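Local coordinates for restriction endonuclease AspBHI (Azoarcus sp., PDB 4OC8), which is a DNA modification-dependent restriction endonuclease that probably binds DNA carrying modified bases and cleaves it, at residues A[30-43]-A[123-135]. Residues are numbered along the deposited sequence; the frame is centred on the assembly and turned at random.
With PO4 (phosphate ion), chain F.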
loop_
_atom_site.group_PDB
_atom_site.type_symbol
_atom_site.label_atom_id
_atom_site.label_comp_id
_atom_site.label_asym_id
_atom_site.label_seq_id
_atom_site.Cartn_x
_atom_site.Cartn_y
_atom_site.Cartn_z
ATOM N N MET A 30 -37.655 -26.749 -5.589
ATOM C CA MET A 30 -36.547 -26.308 -6.425
ATOM C C MET A 30 -35.346 -27.217 -6.207
ATOM O O MET A 30 -34.836 -27.333 -5.094
ATOM C CB MET A 30 -36.177 -24.854 -6.112
ATOM C CG MET A 30 -35.263 -24.205 -7.145
ATOM S SD MET A 30 -36.120 -23.685 -8.649
ATOM C CE MET A 30 -36.976 -22.220 -8.077
ATOM N N ALA A 31 -34.907 -27.870 -7.277
ATOM C CA ALA A 31 -33.754 -28.753 -7.212
ATOM C C ALA A 31 -32.464 -27.947 -7.105
ATOM O O ALA A 31 -32.207 -27.060 -7.918
ATOM C CB ALA A 31 -33.714 -29.655 -8.431
ATOM N N ASP A 32 -31.662 -28.256 -6.091
ATOM C CA ASP A 32 -30.365 -27.620 -5.909
ATOM C C ASP A 32 -29.370 -28.224 -6.900
ATOM O O ASP A 32 -29.201 -29.443 -6.948
ATOM C CB ASP A 32 -29.887 -27.815 -4.468
ATOM C CG ASP A 32 -28.594 -27.080 -4.171
ATOM O OD1 ASP A 32 -28.655 -25.903 -3.758
ATOM O OD2 ASP A 32 -27.515 -27.685 -4.339
ATOM N N PRO A 33 -28.712 -27.370 -7.702
ATOM C CA PRO A 33 -27.825 -27.821 -8.783
ATOM C C PRO A 33 -26.530 -28.461 -8.276
ATOM O O PRO A 33 -25.914 -29.253 -8.993
ATOM C CB PRO A 33 -27.519 -26.525 -9.537
ATOM C CG PRO A 33 -27.647 -25.467 -8.511
ATOM C CD PRO A 33 -28.758 -25.903 -7.604
ATOM N N LEU A 34 -26.132 -28.128 -7.052
ATOM C CA LEU A 34 -24.923 -28.696 -6.471
ATOM C C LEU A 34 -25.067 -30.184 -6.152
ATOM O O LEU A 34 -24.075 -30.866 -5.918
ATOM C CB LEU A 34 -24.495 -27.925 -5.217
ATOM C CG LEU A 34 -24.123 -26.456 -5.426
ATOM C CD1 LEU A 34 -23.470 -25.872 -4.181
ATOM C CD2 LEU A 34 -23.215 -26.300 -6.632
ATOM N N VAL A 35 -26.295 -30.689 -6.135
ATOM C CA VAL A 35 -26.496 -32.119 -5.896
ATOM C C VAL A 35 -26.078 -32.973 -7.101
ATOM O O VAL A 35 -25.258 -33.879 -6.951
ATOM C CB VAL A 35 -27.935 -32.459 -5.441
ATOM C CG1 VAL A 35 -27.974 -33.838 -4.804
ATOM C CG2 VAL A 35 -28.431 -31.405 -4.477
ATOM N N PRO A 36 -26.628 -32.691 -8.297
ATOM C CA PRO A 36 -26.089 -33.430 -9.441
ATOM C C PRO A 36 -24.702 -32.941 -9.864
ATOM O O PRO A 36 -23.922 -33.740 -10.387
ATOM C CB PRO A 36 -27.108 -33.147 -10.547
ATOM C CG PRO A 36 -27.684 -31.845 -10.194
ATOM C CD PRO A 36 -27.765 -31.842 -8.696
ATOM N N LEU A 37 -24.389 -31.666 -9.648
ATOM C CA LEU A 37 -23.087 -31.154 -10.077
ATOM C C LEU A 37 -21.928 -31.667 -9.219
ATOM O O LEU A 37 -20.846 -31.928 -9.731
ATOM C CB LEU A 37 -23.080 -29.621 -10.119
ATOM C CG LEU A 37 -21.832 -28.932 -10.675
ATOM C CD1 LEU A 37 -21.652 -29.254 -12.152
ATOM C CD2 LEU A 37 -21.889 -27.423 -10.446
ATOM N N VAL A 38 -22.156 -31.814 -7.918
ATOM C CA VAL A 38 -21.065 -32.110 -6.992
ATOM C C VAL A 38 -21.270 -33.415 -6.224
ATOM O O VAL A 38 -20.331 -34.191 -6.045
ATOM C CB VAL A 38 -20.853 -30.947 -5.981
ATOM C CG1 VAL A 38 -19.848 -31.327 -4.908
ATOM C CG2 VAL A 38 -20.398 -29.688 -6.699
ATOM N N GLY A 39 -22.489 -33.633 -5.743
ATOM C CA GLY A 39 -22.800 -34.823 -4.979
ATOM C C GLY A 39 -22.967 -34.543 -3.499
ATOM O O GLY A 39 -23.122 -35.463 -2.697
ATOM N N VAL A 40 -22.927 -33.268 -3.131
ATOM C CA VAL A 40 -23.177 -32.868 -1.753
ATOM C C VAL A 40 -24.680 -32.823 -1.495
ATOM O O VAL A 40 -25.477 -33.046 -2.406
ATOM C CB VAL A 40 -22.556 -31.494 -1.437
ATOM C CG1 VAL A 40 -21.047 -31.609 -1.325
ATOM C CG2 VAL A 40 -22.945 -30.476 -2.496
ATOM N N SER A 41 -25.068 -32.539 -0.257
ATOM C CA SER A 41 -26.482 -32.426 0.077
ATOM C C SER A 41 -27.069 -31.113 -0.436
ATOM O O SER A 41 -26.380 -30.316 -1.073
ATOM C CB SER A 41 -26.694 -32.560 1.583
ATOM O OG SER A 41 -26.307 -33.848 2.028
ATOM N N ARG A 42 -28.344 -30.891 -0.139
ATOM C CA ARG A 42 -29.090 -29.779 -0.713
ATOM C C ARG A 42 -29.174 -28.569 0.212
ATOM O O ARG A 42 -29.725 -27.533 -0.167
ATOM C CB ARG A 42 -30.504 -30.253 -1.059
ATOM C CG ARG A 42 -30.518 -31.621 -1.721
ATOM C CD ARG A 42 -31.919 -32.157 -1.979
ATOM N NE ARG A 42 -31.887 -33.290 -2.905
ATOM C CZ ARG A 42 -31.471 -34.511 -2.583
ATOM N NH1 ARG A 42 -31.044 -34.771 -1.353
ATOM N NH2 ARG A 42 -31.476 -35.478 -3.493
ATOM N N GLN A 43 -28.612 -28.691 1.411
ATOM C CA GLN A 43 -28.934 -27.758 2.493
ATOM C C GLN A 43 -27.968 -26.596 2.759
ATOM O O GLN A 43 -28.278 -25.440 2.458
ATOM C CB GLN A 43 -29.201 -28.528 3.795
ATOM C CG GLN A 43 -30.647 -28.976 3.956
ATOM C CD GLN A 43 -31.623 -27.809 3.918
ATOM O OE1 GLN A 43 -31.321 -26.717 4.397
ATOM N NE2 GLN A 43 -32.794 -28.035 3.335
ATOM N N LEU A 123 -14.365 -26.389 -2.931
ATOM C CA LEU A 123 -15.032 -25.823 -4.099
ATOM C C LEU A 123 -15.856 -24.600 -3.719
ATOM O O LEU A 123 -16.857 -24.714 -3.015
ATOM C CB LEU A 123 -15.939 -26.864 -4.761
ATOM C CG LEU A 123 -15.297 -28.154 -5.280
ATOM C CD1 LEU A 123 -16.349 -29.021 -5.917
ATOM C CD2 LEU A 123 -14.194 -27.850 -6.273
ATOM N N VAL A 124 -15.436 -23.436 -4.200
ATOM C CA VAL A 124 -16.104 -22.176 -3.891
ATOM C C VAL A 124 -17.228 -21.851 -4.883
ATOM O O VAL A 124 -17.032 -21.897 -6.099
ATOM C CB VAL A 124 -15.094 -21.014 -3.890
ATOM C CG1 VAL A 124 -15.765 -19.716 -3.475
ATOM C CG2 VAL A 124 -13.925 -21.336 -2.972
ATOM N N PHE A 125 -18.405 -21.529 -4.352
ATOM C CA PHE A 125 -19.522 -21.062 -5.170
ATOM C C PHE A 125 -20.079 -19.769 -4.587
ATOM O O PHE A 125 -20.030 -19.561 -3.375
ATOM C CB PHE A 125 -20.643 -22.102 -5.208
ATOM C CG PHE A 125 -20.311 -23.341 -5.984
ATOM C CD1 PHE A 125 -19.707 -24.423 -5.363
ATOM C CD2 PHE A 125 -20.624 -23.434 -7.331
ATOM C CE1 PHE A 125 -19.408 -25.575 -6.075
ATOM C CE2 PHE A 125 -20.328 -24.581 -8.049
ATOM C CZ PHE A 125 -19.721 -25.654 -7.420
ATOM N N THR A 126 -20.611 -18.901 -5.442
ATOM C CA THR A 126 -21.327 -17.719 -4.963
ATOM C C THR A 126 -22.729 -17.674 -5.562
ATOM O O THR A 126 -22.911 -17.977 -6.731
ATOM C CB THR A 126 -20.575 -16.402 -5.276
ATOM O OG1 THR A 126 -20.387 -16.268 -6.692
ATOM C CG2 THR A 126 -19.229 -16.376 -4.580
ATOM N N THR A 127 -23.722 -17.301 -4.764
ATOM C CA THR A 127 -25.099 -17.285 -5.248
ATOM C C THR A 127 -25.372 -16.084 -6.145
ATOM O O THR A 127 -25.028 -14.954 -5.799
ATOM C CB THR A 127 -26.109 -17.256 -4.093
ATOM O OG1 THR A 127 -26.032 -15.992 -3.426
ATOM C CG2 THR A 127 -25.821 -18.368 -3.102
ATOM N N GLU A 128 -25.984 -16.342 -7.299
ATOM C CA GLU A 128 -26.473 -15.277 -8.169
ATOM C C GLU A 128 -27.847 -14.835 -7.669
ATOM O O GLU A 128 -28.322 -13.744 -7.995
ATOM C CB GLU A 128 -26.560 -15.752 -9.623
ATOM C CG GLU A 128 -25.227 -16.164 -10.241
ATOM C CD GLU A 128 -24.269 -15.000 -10.394
ATOM O OE1 GLU A 128 -24.374 -14.273 -11.407
ATOM O OE2 GLU A 128 -23.410 -14.813 -9.501
ATOM N N ALA A 129 -28.472 -15.709 -6.880
ATOM C CA ALA A 129 -29.727 -15.419 -6.184
ATOM C C ALA A 129 -30.937 -15.155 -7.089
ATOM O O ALA A 129 -31.827 -14.382 -6.733
ATOM C CB ALA A 129 -29.538 -14.281 -5.172
ATOM N N THR A 130 -30.964 -15.793 -8.255
ATOM C CA THR A 130 -32.178 -15.865 -9.063
ATOM C C THR A 130 -32.780 -17.258 -8.885
ATOM O O THR A 130 -32.384 -18.212 -9.557
ATOM C CB THR A 130 -31.917 -15.586 -10.565
ATOM O OG1 THR A 130 -32.630 -16.540 -11.366
ATOM C CG2 THR A 130 -30.429 -15.673 -10.884
ATOM N N GLY A 131 -33.746 -17.366 -7.980
ATOM C CA GLY A 131 -34.175 -18.669 -7.515
ATOM C C GLY A 131 -32.990 -19.280 -6.796
ATOM O O GLY A 131 -32.429 -18.663 -5.893
ATOM N N ARG A 132 -32.586 -20.478 -7.206
ATOM C CA ARG A 132 -31.406 -21.108 -6.630
ATOM C C ARG A 132 -30.356 -21.396 -7.705
ATOM O O ARG A 132 -30.423 -22.410 -8.399
ATOM C CB ARG A 132 -31.793 -22.393 -5.897
ATOM C CG ARG A 132 -30.755 -22.894 -4.913
ATOM C CD ARG A 132 -31.277 -24.105 -4.156
ATOM N NE ARG A 132 -30.409 -24.486 -3.043
ATOM C CZ ARG A 132 -30.518 -23.997 -1.811
ATOM N NH1 ARG A 132 -31.455 -23.102 -1.533
ATOM N NH2 ARG A 132 -29.688 -24.401 -0.857
ATOM N N THR A 133 -29.393 -20.490 -7.849
ATOM C CA THR A 133 -28.321 -20.650 -8.828
ATOM C C THR A 133 -26.969 -20.308 -8.213
ATOM O O THR A 133 -26.884 -19.503 -7.285
ATOM C CB THR A 133 -28.516 -19.735 -10.045
ATOM O OG1 THR A 133 -28.271 -18.379 -9.663
ATOM C CG2 THR A 133 -29.919 -19.852 -10.593
ATOM N N PHE A 134 -25.910 -20.913 -8.743
ATOM C CA PHE A 134 -24.574 -20.698 -8.204
ATOM C C PHE A 134 -23.542 -20.497 -9.301
ATOM O O PHE A 134 -23.505 -21.240 -10.269
ATOM C CB PHE A 134 -24.157 -21.881 -7.334
ATOM C CG PHE A 134 -25.085 -22.148 -6.189
ATOM C CD1 PHE A 134 -26.195 -22.957 -6.353
ATOM C CD2 PHE A 134 -24.844 -21.594 -4.944
ATOM C CE1 PHE A 134 -27.051 -23.205 -5.300
ATOM C CE2 PHE A 134 -25.694 -21.844 -3.886
ATOM C CZ PHE A 134 -26.800 -22.649 -4.065
ATOM N N ARG A 135 -22.699 -19.486 -9.135
ATOM C CA ARG A 135 -21.548 -19.292 -9.998
ATOM C C ARG A 135 -20.316 -19.923 -9.348
ATOM O O ARG A 135 -19.936 -19.559 -8.229
ATOM C CB ARG A 135 -21.314 -17.801 -10.250
ATOM C CG ARG A 135 -20.156 -17.499 -11.182
ATOM C CD ARG A 135 -19.969 -16.004 -11.350
ATOM N NE ARG A 135 -21.161 -15.376 -11.908
ATOM C CZ ARG A 135 -21.315 -15.073 -13.192
ATOM N NH1 ARG A 135 -20.343 -15.330 -14.056
ATOM N NH2 ARG A 135 -22.436 -14.503 -13.611
HETATM P P PO4 F . -23.859 -32.190 5.061
HETATM O O1 PO4 F . -23.245 -32.567 6.388
HETATM O O2 PO4 F . -24.299 -33.447 4.345
HETATM O O3 PO4 F . -25.059 -31.302 5.298
HETATM O O4 PO4 F . -22.839 -31.458 4.216
#
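Asp32 and Arg132 lie opposite each other with their CA atoms 6.6 Å apart, and from there the turn and short helix 34-37 run across the antiparallel hairpin of strands 123-127 and 133-135, until Val38 faces Leu123 with CA atoms 9.2 Å apart. The helix sits on two phenylalanines that the hairpin points toward it. Leu34 touches both rings: its CD2 methyl stands over the centre of the Phe125 ring, 3.7 Å from the centroid and 14° off the normal, a CH-pi contact, while its CG lies above the rim of one Phe134 face. With Phe125 CG anti to the carbonyl carbon (chi1 -70°), the ring is turned toward the helix, where Leu37 CD2 approaches CE2 at 4.0 Å and Val38 CG2 also touches CZ. Replacing Phe125 by an alanine is likely to open a gap against Leu34 and leave its CD2 methyl without the aromatic face it rests on. Pro33 meets Phe134 differently, its CG at the ring edge, 3.6 Å from CD1. Val38 CG2 and Leu123 CD1 meet tip to tip.

Beyond the phenylalanines, Arg132, extended from CG to NE, brings NE to OD1 of the buried Asp32 in a salt bridge, with the carboxylate and guanidinium planes 61° apart. The other carboxylate oxygen, OD2, makes a weak capping bond to Leu34 N and a salt bridge to Arg47, so Asp32 links the helix start to two arginines. Val59 of strand 55-62 also packs on Phe125. Helix 34-37 thus closes over the hairpin 122-127/133-142 of the large mixed sheet, in the region matching the AspBHI N-terminal family of the PUA clan.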